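Local coordinates for arylesterase (PDB 5L2P), which hydrolyses aromatic esters, p-nitrophenyl esters of fatty acids and organophosphates such as paraoxon, at residues Asp148-Val162 / Lys175-Tyr187. Residues are numbered along the deposited sequence; the frame is centred on the assembly and turned at random.
Sequences DKIATFGISAGGNLV and KLTAQVPVVPFVY
N160 ND2 gives a hydrogen to F185 O at 2.8 Å, F185 O lying 17° out of the amide plane, and also bonds to F229 O, while N160 OD1 takes the indole N-H of W86. With CG anti to the backbone N (chi1 177°), the amide lies alongside F185, its nitrogen at the ring edge and in the ring plane. Replacing N160 by alanine would probably leave F185 O and F229 O without this donor and W86 NE1 without its acceptor.

Next to it, strands 150-155 and 178-182 run parallel, their axes 4.6 Å apart. G154 O receives V182 N at 2.8 Å, and V182 O in turn receives S156 N at 2.9 Å, both nearly straight; V180 N also bonds to T152 O, but bent, at 136°. One face of this pair is apolar: F153 CD2 meets V180 CG1 at 3.6 Å, the two side chains crossing at a slant, its CE2 reaches V182 CG2, and I155 lies beside V182. Helix 157-162 packs on the other face, where V162 CG1 touches Q179 CB at 3.7 Å and P181 CB lies against G159 O; just past the strand P184 CB packs on G159, where a CB would run into it.

This beta-alpha-beta unit carries the nucleophile elbow of the alpha/beta hydrolase fold. The S156 N to V182 O bond holds the backbone at the turn, and OG of S156, the inferred nucleophile, hydrogen-bonds H281 NE2.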
# COMPACT_ATOMS: atom_id res chain seq x y z
N ASP A 148 33.70 22.95 -1.89
CA ASP A 148 32.88 22.14 -0.95
C ASP A 148 31.37 22.41 -1.08
O ASP A 148 30.58 21.99 -0.20
CB ASP A 148 33.39 22.26 0.51
CG ASP A 148 33.29 23.68 1.06
OD1 ASP A 148 32.15 24.19 1.20
OD2 ASP A 148 34.36 24.27 1.36
N LYS A 149 30.97 23.08 -2.17
CA LYS A 149 29.54 23.32 -2.44
C LYS A 149 29.11 22.78 -3.81
O LYS A 149 28.37 23.42 -4.53
CB LYS A 149 29.20 24.79 -2.34
CG LYS A 149 29.34 25.39 -0.97
CD LYS A 149 28.98 26.88 -1.05
CE LYS A 149 29.17 27.66 0.24
NZ LYS A 149 28.39 27.05 1.31
N ILE A 150 29.55 21.58 -4.14
CA ILE A 150 29.19 20.89 -5.36
C ILE A 150 28.08 19.86 -5.10
O ILE A 150 28.28 18.92 -4.33
CB ILE A 150 30.41 20.21 -6.01
CG1 ILE A 150 31.52 21.25 -6.22
CG2 ILE A 150 30.01 19.52 -7.31
CD1 ILE A 150 32.81 20.69 -6.83
N ALA A 151 26.93 20.02 -5.77
CA ALA A 151 25.84 19.06 -5.64
C ALA A 151 25.56 18.38 -6.99
O ALA A 151 25.90 18.93 -8.05
CB ALA A 151 24.58 19.78 -5.19
N THR A 152 24.93 17.20 -6.95
CA THR A 152 24.50 16.51 -8.12
C THR A 152 22.98 16.38 -8.21
O THR A 152 22.29 16.29 -7.20
CB THR A 152 25.14 15.13 -8.21
OG1 THR A 152 24.87 14.38 -7.03
CG2 THR A 152 26.66 15.24 -8.47
N PHE A 153 22.45 16.39 -9.44
CA PHE A 153 21.02 16.36 -9.70
C PHE A 153 20.76 15.54 -10.96
O PHE A 153 21.55 15.57 -11.90
CB PHE A 153 20.52 17.78 -9.83
CG PHE A 153 19.10 17.89 -10.27
CD1 PHE A 153 18.79 17.91 -11.63
CD2 PHE A 153 18.07 18.02 -9.34
CE1 PHE A 153 17.47 18.03 -12.07
CE2 PHE A 153 16.74 18.12 -9.76
CZ PHE A 153 16.45 18.14 -11.14
N GLY A 154 19.67 14.78 -10.99
CA GLY A 154 19.42 13.90 -12.09
C GLY A 154 18.05 13.27 -12.03
O GLY A 154 17.55 13.01 -10.96
N ILE A 155 17.46 13.04 -13.22
CA ILE A 155 16.11 12.49 -13.35
C ILE A 155 16.16 11.12 -14.02
O ILE A 155 16.77 10.95 -15.04
CB ILE A 155 15.20 13.45 -14.14
CG1 ILE A 155 15.09 14.79 -13.39
CG2 ILE A 155 13.82 12.85 -14.41
CD1 ILE A 155 14.53 15.94 -14.19
N SER A 156 15.54 10.12 -13.40
CA SER A 156 15.38 8.79 -14.00
C SER A 156 16.73 7.99 -14.15
O SER A 156 17.31 7.56 -13.18
CB SER A 156 14.61 8.92 -15.31
OG SER A 156 14.42 7.66 -15.89
N ALA A 157 17.23 7.80 -15.34
CA ALA A 157 18.60 7.32 -15.54
C ALA A 157 19.58 8.33 -14.97
O ALA A 157 20.67 7.97 -14.56
CB ALA A 157 18.88 7.11 -17.05
N GLY A 158 19.23 9.62 -15.03
CA GLY A 158 20.04 10.67 -14.43
C GLY A 158 20.11 10.48 -12.91
O GLY A 158 21.14 10.74 -12.31
N GLY A 159 19.00 10.06 -12.31
CA GLY A 159 18.97 9.76 -10.90
C GLY A 159 19.82 8.55 -10.55
O GLY A 159 20.45 8.51 -9.49
N ASN A 160 19.82 7.55 -11.43
CA ASN A 160 20.75 6.42 -11.33
C ASN A 160 22.20 6.88 -11.27
O ASN A 160 22.99 6.39 -10.43
CB ASN A 160 20.62 5.50 -12.52
CG ASN A 160 21.61 4.35 -12.49
OD1 ASN A 160 22.50 4.22 -13.38
ND2 ASN A 160 21.46 3.47 -11.48
N LEU A 161 22.54 7.83 -12.17
CA LEU A 161 23.91 8.36 -12.31
C LEU A 161 24.32 9.21 -11.10
O LEU A 161 25.48 9.19 -10.70
CB LEU A 161 24.03 9.13 -13.60
CG LEU A 161 23.88 8.29 -14.88
CD1 LEU A 161 23.62 9.14 -16.11
CD2 LEU A 161 25.13 7.44 -15.08
N VAL A 162 23.36 9.90 -10.50
CA VAL A 162 23.56 10.60 -9.24
C VAL A 162 23.95 9.63 -8.10
O VAL A 162 24.90 9.85 -7.36
CB VAL A 162 22.31 11.39 -8.81
CG1 VAL A 162 22.41 11.83 -7.35
CG2 VAL A 162 22.09 12.60 -9.71
N LYS A 175 34.46 15.12 -2.10
CA LYS A 175 33.32 15.58 -1.32
C LYS A 175 32.26 16.23 -2.20
O LYS A 175 32.57 17.07 -3.04
CB LYS A 175 33.73 16.55 -0.21
CG LYS A 175 32.61 16.78 0.79
CD LYS A 175 32.54 18.22 1.29
CE LYS A 175 31.22 18.47 1.99
NZ LYS A 175 31.02 19.90 2.35
N LEU A 176 31.02 15.81 -1.99
CA LEU A 176 29.86 16.44 -2.60
C LEU A 176 29.01 16.90 -1.46
O LEU A 176 28.86 16.20 -0.50
CB LEU A 176 29.07 15.44 -3.45
CG LEU A 176 29.84 14.89 -4.65
CD1 LEU A 176 29.09 13.76 -5.32
CD2 LEU A 176 30.10 15.98 -5.66
N THR A 177 28.43 18.08 -1.59
CA THR A 177 27.63 18.61 -0.51
C THR A 177 26.24 18.00 -0.48
O THR A 177 25.65 17.88 0.59
CB THR A 177 27.57 20.17 -0.53
OG1 THR A 177 26.88 20.63 0.63
CG2 THR A 177 26.86 20.68 -1.75
N ALA A 178 25.72 17.62 -1.64
CA ALA A 178 24.37 17.08 -1.75
C ALA A 178 24.16 16.23 -3.01
O ALA A 178 24.93 16.30 -3.95
CB ALA A 178 23.37 18.21 -1.74
N GLN A 179 23.12 15.41 -2.98
CA GLN A 179 22.70 14.61 -4.13
C GLN A 179 21.18 14.65 -4.25
O GLN A 179 20.46 14.51 -3.25
CB GLN A 179 23.18 13.16 -3.98
CG GLN A 179 22.68 12.47 -2.72
CD GLN A 179 23.00 10.98 -2.75
OE1 GLN A 179 22.87 10.33 -3.81
NE2 GLN A 179 23.44 10.43 -1.59
N VAL A 180 20.70 14.82 -5.48
CA VAL A 180 19.29 14.92 -5.72
C VAL A 180 18.84 13.99 -6.84
O VAL A 180 18.64 14.42 -7.96
CB VAL A 180 18.88 16.37 -6.04
CG1 VAL A 180 17.37 16.52 -6.09
CG2 VAL A 180 19.44 17.29 -4.97
N PRO A 181 18.67 12.69 -6.52
CA PRO A 181 18.08 11.77 -7.48
C PRO A 181 16.57 11.91 -7.52
O PRO A 181 15.89 11.68 -6.51
CB PRO A 181 18.50 10.39 -6.96
CG PRO A 181 18.76 10.58 -5.52
CD PRO A 181 19.04 12.02 -5.26
N VAL A 182 16.06 12.28 -8.68
CA VAL A 182 14.64 12.41 -8.89
C VAL A 182 14.18 11.19 -9.70
O VAL A 182 14.77 10.83 -10.73
CB VAL A 182 14.34 13.69 -9.66
CG1 VAL A 182 12.85 13.81 -9.98
CG2 VAL A 182 14.83 14.88 -8.86
N VAL A 183 13.11 10.57 -9.24
CA VAL A 183 12.61 9.33 -9.81
C VAL A 183 13.71 8.37 -10.33
O VAL A 183 13.58 7.80 -11.40
CB VAL A 183 11.52 9.61 -10.87
CG1 VAL A 183 10.32 10.32 -10.20
CG2 VAL A 183 12.08 10.43 -12.05
N PRO A 184 14.71 8.10 -9.51
CA PRO A 184 15.81 7.28 -9.93
C PRO A 184 15.55 5.79 -10.17
O PRO A 184 14.68 5.18 -9.52
CB PRO A 184 16.78 7.37 -8.72
CG PRO A 184 15.87 7.45 -7.55
CD PRO A 184 14.70 8.28 -8.02
N PHE A 185 16.35 5.21 -11.06
CA PHE A 185 16.56 3.76 -11.12
C PHE A 185 17.75 3.40 -10.23
O PHE A 185 18.86 3.90 -10.44
CB PHE A 185 16.83 3.32 -12.56
CG PHE A 185 17.13 1.87 -12.72
CD1 PHE A 185 18.41 1.36 -12.45
CD2 PHE A 185 16.14 0.98 -13.12
CE1 PHE A 185 18.69 -0.00 -12.61
CE2 PHE A 185 16.43 -0.38 -13.26
CZ PHE A 185 17.71 -0.86 -13.00
N VAL A 186 17.53 2.50 -9.27
CA VAL A 186 18.59 2.07 -8.34
C VAL A 186 18.74 0.56 -8.20
O VAL A 186 19.65 0.10 -7.51
CB VAL A 186 18.38 2.65 -6.94
CG1 VAL A 186 18.57 4.15 -6.96
CG2 VAL A 186 17.00 2.31 -6.36
N TYR A 187 17.89 -0.21 -8.85
CA TYR A 187 17.85 -1.66 -8.65
C TYR A 187 16.98 -2.36 -9.70
O TYR A 187 16.06 -1.75 -10.26
CB TYR A 187 17.25 -1.96 -7.23
CG TYR A 187 17.36 -3.41 -6.83
CD1 TYR A 187 18.61 -4.02 -6.69
CD2 TYR A 187 16.23 -4.20 -6.60
CE1 TYR A 187 18.74 -5.36 -6.37
CE2 TYR A 187 16.35 -5.54 -6.20
CZ TYR A 187 17.62 -6.11 -6.10
OH TYR A 187 17.83 -7.45 -5.75